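Local coordinates for beta-lactamase-like protein (Koribacter versatilis, PDB 6B9V) that probably hydrolyses diphosphate bonds, acting on reactive FAD photoproducts as a PhnP-family diphosphatase with a two-manganese centre, at residues Phe153-Ile165 with Leu176-Leu190. Residues are numbered along the deposited sequence; the frame is centred on the assembly and turned at random.
Sequences FIPVPVIHGETEI and LTDFSSIPDASMEML. With MN (manganese (II) ion), chain D; MN (manganese (II) ion), chain C.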
loop_
_atom_site.group_PDB
_atom_site.type_symbol
_atom_site.label_atom_id
_atom_site.label_comp_id
_atom_site.label_asym_id
_atom_site.label_seq_id
_atom_site.Cartn_x
_atom_site.Cartn_y
_atom_site.Cartn_z
ATOM N N PHE A 153 4.091 22.032 16.578
ATOM C CA PHE A 153 3.015 21.625 15.687
ATOM C C PHE A 153 1.686 21.787 16.418
ATOM O O PHE A 153 1.393 21.060 17.360
ATOM C CB PHE A 153 3.204 20.176 15.226
ATOM C CG PHE A 153 4.214 20.013 14.129
ATOM C CD1 PHE A 153 5.559 20.227 14.365
ATOM C CD2 PHE A 153 3.816 19.614 12.860
ATOM C CE1 PHE A 153 6.493 20.066 13.343
ATOM C CE2 PHE A 153 4.742 19.459 11.837
ATOM C CZ PHE A 153 6.082 19.686 12.082
ATOM N N ILE A 154 0.890 22.751 15.989
ATOM C CA ILE A 154 -0.349 23.098 16.681
ATOM C C ILE A 154 -1.507 22.334 16.054
ATOM O O ILE A 154 -1.750 22.473 14.865
ATOM C CB ILE A 154 -0.618 24.615 16.599
ATOM C CG1 ILE A 154 0.636 25.392 17.016
ATOM C CG2 ILE A 154 -1.814 24.999 17.460
ATOM C CD1 ILE A 154 0.644 26.823 16.548
ATOM N N PRO A 155 -2.212 21.516 16.847
ATOM C CA PRO A 155 -3.400 20.836 16.317
ATOM C C PRO A 155 -4.514 21.848 16.049
ATOM O O PRO A 155 -4.780 22.723 16.879
ATOM C CB PRO A 155 -3.796 19.864 17.440
ATOM C CG PRO A 155 -2.583 19.793 18.354
ATOM C CD PRO A 155 -1.949 21.150 18.250
ATOM N N VAL A 156 -5.139 21.720 14.889
ATOM C CA VAL A 156 -6.214 22.597 14.465
ATOM C C VAL A 156 -7.455 21.754 14.239
ATOM O O VAL A 156 -7.510 20.990 13.281
ATOM C CB VAL A 156 -5.859 23.348 13.169
ATOM C CG1 VAL A 156 -7.028 24.262 12.734
ATOM C CG2 VAL A 156 -4.580 24.153 13.361
ATOM N N PRO A 157 -8.437 21.858 15.138
ATOM C CA PRO A 157 -9.630 21.023 14.964
ATOM C C PRO A 157 -10.365 21.346 13.673
ATOM O O PRO A 157 -10.602 22.521 13.393
ATOM C CB PRO A 157 -10.487 21.369 16.183
ATOM C CG PRO A 157 -9.488 21.926 17.218
ATOM C CD PRO A 157 -8.455 22.630 16.396
ATOM N N VAL A 158 -10.688 20.320 12.890
ATOM C CA VAL A 158 -11.595 20.486 11.760
ATOM C C VAL A 158 -12.674 19.395 11.825
ATOM O O VAL A 158 -12.518 18.400 12.540
ATOM C CB VAL A 158 -10.855 20.451 10.394
ATOM C CG1 VAL A 158 -9.834 21.602 10.305
ATOM C CG2 VAL A 158 -10.148 19.107 10.144
ATOM N N ILE A 159 -13.768 19.600 11.093
ATOM C CA ILE A 159 -14.894 18.672 11.123
ATOM C C ILE A 159 -14.965 17.870 9.818
ATOM O O ILE A 159 -15.065 18.435 8.737
ATOM C CB ILE A 159 -16.211 19.419 11.363
ATOM C CG1 ILE A 159 -16.140 20.174 12.691
ATOM C CG2 ILE A 159 -17.393 18.442 11.362
ATOM C CD1 ILE A 159 -15.900 19.265 13.890
ATOM N N HIS A 160 -14.893 16.547 9.960
ATOM C CA HIS A 160 -14.822 15.576 8.870
ATOM C C HIS A 160 -16.173 14.875 8.910
ATOM O O HIS A 160 -16.336 13.850 9.580
ATOM C CB HIS A 160 -13.636 14.616 9.103
ATOM C CG HIS A 160 -13.329 13.672 7.968
ATOM N ND1 HIS A 160 -13.774 13.865 6.682
ATOM C CD2 HIS A 160 -12.553 12.556 7.941
ATOM C CE1 HIS A 160 -13.307 12.890 5.905
ATOM N NE2 HIS A 160 -12.573 12.087 6.642
ATOM N N GLY A 161 -17.158 15.502 8.265
ATOM C CA GLY A 161 -18.551 15.074 8.329
ATOM C C GLY A 161 -19.220 15.518 9.618
ATOM O O GLY A 161 -19.741 16.624 9.718
ATOM N N GLU A 162 -19.235 14.637 10.606
ATOM C CA GLU A 162 -19.561 15.053 11.964
ATOM C C GLU A 162 -18.485 14.615 12.967
ATOM O O GLU A 162 -18.677 14.751 14.177
ATOM C CB GLU A 162 -20.932 14.506 12.377
ATOM C CG GLU A 162 -21.036 12.998 12.349
ATOM C CD GLU A 162 -22.462 12.518 12.556
ATOM O OE1 GLU A 162 -23.332 13.360 12.881
ATOM O OE2 GLU A 162 -22.713 11.303 12.388
ATOM N N THR A 163 -17.356 14.105 12.469
ATOM C CA THR A 163 -16.273 13.669 13.357
ATOM C C THR A 163 -15.183 14.738 13.473
ATOM O O THR A 163 -14.694 15.191 12.459
ATOM C CB THR A 163 -15.632 12.363 12.840
ATOM O OG1 THR A 163 -16.631 11.338 12.757
ATOM C CG2 THR A 163 -14.480 11.904 13.744
ATOM N N GLU A 164 -14.791 15.142 14.681
ATOM C CA GLU A 164 -13.680 16.106 14.802
ATOM C C GLU A 164 -12.333 15.401 14.599
ATOM O O GLU A 164 -12.064 14.383 15.227
ATOM C CB GLU A 164 -13.689 16.823 16.155
ATOM C CG GLU A 164 -12.543 17.841 16.301
ATOM C CD GLU A 164 -12.465 18.482 17.681
ATOM O OE1 GLU A 164 -13.257 19.402 17.960
ATOM O OE2 GLU A 164 -11.599 18.076 18.481
ATOM N N ILE A 165 -11.504 15.940 13.709
ATOM C CA ILE A 165 -10.145 15.428 13.480
ATOM C C ILE A 165 -9.184 16.622 13.536
ATOM O O ILE A 165 -9.612 17.744 13.814
ATOM C CB ILE A 165 -10.002 14.684 12.118
ATOM C CG1 ILE A 165 -10.124 15.653 10.943
ATOM C CG2 ILE A 165 -11.042 13.567 12.010
ATOM C CD1 ILE A 165 -9.580 15.080 9.610
ATOM N N LEU A 176 -4.314 21.003 6.269
ATOM C CA LEU A 176 -5.666 20.614 6.669
ATOM C C LEU A 176 -6.317 19.748 5.607
ATOM O O LEU A 176 -6.690 20.245 4.551
ATOM C CB LEU A 176 -6.560 21.836 6.891
ATOM C CG LEU A 176 -6.533 22.537 8.247
ATOM C CD1 LEU A 176 -5.222 23.229 8.473
ATOM C CD2 LEU A 176 -7.690 23.529 8.285
ATOM N N THR A 177 -6.494 18.473 5.889
ATOM C CA THR A 177 -7.120 17.592 4.904
ATOM C C THR A 177 -8.366 16.955 5.506
ATOM O O THR A 177 -8.563 17.020 6.724
ATOM C CB THR A 177 -6.133 16.507 4.417
ATOM O OG1 THR A 177 -6.752 15.734 3.380
ATOM C CG2 THR A 177 -5.705 15.592 5.575
ATOM N N ASP A 178 -9.209 16.357 4.654
ATOM C CA ASP A 178 -10.381 15.605 5.113
ATOM C C ASP A 178 -11.289 16.428 6.028
ATOM O O ASP A 178 -11.560 16.044 7.171
ATOM C CB ASP A 178 -9.958 14.323 5.842
ATOM C CG ASP A 178 -9.297 13.297 4.911
ATOM O OD1 ASP A 178 -9.889 12.221 4.664
ATOM O OD2 ASP A 178 -8.194 13.580 4.435
ATOM N N PHE A 179 -11.752 17.571 5.548
ATOM C CA PHE A 179 -12.754 18.299 6.317
ATOM C C PHE A 179 -13.904 18.670 5.419
ATOM O O PHE A 179 -13.719 18.876 4.204
ATOM C CB PHE A 179 -12.180 19.570 6.969
ATOM C CG PHE A 179 -11.758 20.626 5.981
ATOM C CD1 PHE A 179 -12.677 21.543 5.478
ATOM C CD2 PHE A 179 -10.436 20.711 5.565
ATOM C CE1 PHE A 179 -12.288 22.510 4.555
ATOM C CE2 PHE A 179 -10.032 21.684 4.654
ATOM C CZ PHE A 179 -10.965 22.574 4.133
ATOM N N SER A 180 -15.075 18.754 6.035
ATOM C CA SER A 180 -16.249 19.334 5.396
ATOM C C SER A 180 -16.470 20.741 5.936
ATOM O O SER A 180 -17.100 21.565 5.283
ATOM C CB SER A 180 -17.484 18.456 5.613
ATOM O OG SER A 180 -17.656 18.085 6.974
ATOM N N SER A 181 -15.953 21.029 7.125
ATOM C CA SER A 181 -16.039 22.402 7.644
ATOM C C SER A 181 -14.952 22.689 8.677
ATOM O O SER A 181 -14.340 21.768 9.246
ATOM C CB SER A 181 -17.424 22.686 8.243
ATOM O OG SER A 181 -17.675 21.913 9.406
ATOM N N ILE A 182 -14.697 23.976 8.880
ATOM C CA ILE A 182 -13.691 24.434 9.818
ATOM C C ILE A 182 -14.340 25.394 10.800
ATOM O O ILE A 182 -14.869 26.444 10.400
ATOM C CB ILE A 182 -12.518 25.126 9.102
ATOM C CG1 ILE A 182 -11.908 24.203 8.040
ATOM C CG2 ILE A 182 -11.451 25.544 10.110
ATOM C CD1 ILE A 182 -10.885 24.892 7.145
ATOM N N PRO A 183 -14.323 25.031 12.092
ATOM C CA PRO A 183 -14.934 25.854 13.145
ATOM C C PRO A 183 -14.361 27.277 13.166
ATOM O O PRO A 183 -13.219 27.484 12.742
ATOM C CB PRO A 183 -14.575 25.106 14.432
ATOM C CG PRO A 183 -14.298 23.685 13.991
ATOM C CD PRO A 183 -13.692 23.811 12.628
ATOM N N ASP A 184 -15.140 28.239 13.646
ATOM C CA ASP A 184 -14.682 29.635 13.694
ATOM C C ASP A 184 -13.352 29.778 14.435
ATOM O O ASP A 184 -12.404 30.449 13.966
ATOM C CB ASP A 184 -15.740 30.529 14.361
ATOM C CG ASP A 184 -17.012 30.645 13.537
ATOM O OD1 ASP A 184 -16.987 30.297 12.335
ATOM O OD2 ASP A 184 -18.037 31.095 14.090
ATOM N N ALA A 185 -13.285 29.136 15.598
ATOM C CA ALA A 185 -12.104 29.222 16.438
ATOM C C ALA A 185 -10.889 28.690 15.685
ATOM O O ALA A 185 -9.780 29.193 15.866
ATOM C CB ALA A 185 -12.318 28.465 17.763
ATOM N N SER A 186 -11.089 27.700 14.815
ATOM C CA SER A 186 -9.979 27.192 14.015
ATOM C C SER A 186 -9.617 28.129 12.862
ATOM O O SER A 186 -8.443 28.237 12.489
ATOM C CB SER A 186 -10.283 25.787 13.454
ATOM O OG SER A 186 -10.369 24.828 14.489
ATOM N N MET A 187 -10.612 28.802 12.291
ATOM C CA MET A 187 -10.336 29.752 11.225
ATOM C C MET A 187 -9.412 30.830 11.764
ATOM O O MET A 187 -8.516 31.315 11.055
ATOM C CB MET A 187 -11.621 30.374 10.684
ATOM C CG MET A 187 -12.486 29.402 9.902
ATOM S SD MET A 187 -11.828 29.067 8.272
ATOM C CE MET A 187 -12.238 30.596 7.420
ATOM N N GLU A 188 -9.617 31.181 13.032
ATOM C CA GLU A 188 -8.817 32.240 13.647
ATOM C C GLU A 188 -7.362 31.841 13.870
ATOM O O GLU A 188 -6.511 32.707 14.058
ATOM C CB GLU A 188 -9.443 32.676 14.970
ATOM C CG GLU A 188 -10.685 33.534 14.767
ATOM C CD GLU A 188 -10.461 34.648 13.746
ATOM O OE1 GLU A 188 -9.467 35.396 13.885
ATOM O OE2 GLU A 188 -11.269 34.772 12.798
ATOM N N MET A 189 -7.088 30.538 13.836
ATOM C CA MET A 189 -5.737 30.004 14.041
ATOM C C MET A 189 -4.939 29.959 12.742
ATOM O O MET A 189 -3.746 29.647 12.745
ATOM C CB MET A 189 -5.797 28.579 14.627
ATOM C CG MET A 189 -6.525 28.454 15.973
ATOM S SD MET A 189 -6.702 26.715 16.444
ATOM C CE MET A 189 -5.014 26.313 16.860
ATOM N N LEU A 190 -5.604 30.236 11.626
ATOM C CA LEU A 190 -5.032 29.940 10.318
ATOM C C LEU A 190 -4.718 31.183 9.492
ATOM O O LEU A 190 -4.574 31.099 8.281
ATOM C CB LEU A 190 -5.990 29.036 9.537
ATOM C CG LEU A 190 -6.142 27.617 10.086
ATOM C CD1 LEU A 190 -7.236 26.885 9.309
ATOM C CD2 LEU A 190 -4.821 26.860 9.993
HETATM MN MN MN D . -10.943 10.632 6.131
HETATM MN MN MN C . -8.772 10.811 3.400
HETATM O O HOH W 1 -19.159 19.818 8.420
#
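The H160 imidazole and the D178 side chain run alongside each other. D178 CB sits over one ring face, 3.6 Å from the ring centroid, a CH-pi contact. D178 O lies above the same face, 3.1 Å from H160 CG, not hydrogen-bonded. The carboxylate plane stands 88° to the ring. The F179 ring carries I182 CD1 on one face, toward the rim, and has L176 O and S181 N in plane at its edge. H160 CG is anti to the backbone N (chi1 -172°), which carries NE2 to one manganese ion at 2.2 Å. D178 OD1 bridges that ion and the second one. H78 and H80 complete the protein ligands of the first ion; D82, H83 and H231 those of the second. H160 ND1 hydrogen-bonds to T208 O; with NE2 on manganese, this fixes the ring's rotation. This is the dinuclear centre of a metallo-beta-lactamase fold.

Next to H160, I159 pairs with two consecutive residues, S180 and S181: a classic beta bulge. I159 O accepts S180 N at 2.7 Å and S181 N at 3.2 Å, while I159 N donates a hydrogen bond to S181 O. S180 OG accepts G161 N and shares a water with S181 OG. S186 OG donates to P157 O at 2.6 Å, on a lone pair in the carbonyl plane. V158 CG1 meets L176 CD2. M189 CE touches I154 CG2.

The 176-190 segment leaves strand 173-176, passes strand 151-160 near its metal end and enters helix 184-187. Strand 163-170 pairs with 151-160, and helix 212-222 packs on F179, M187 and L190.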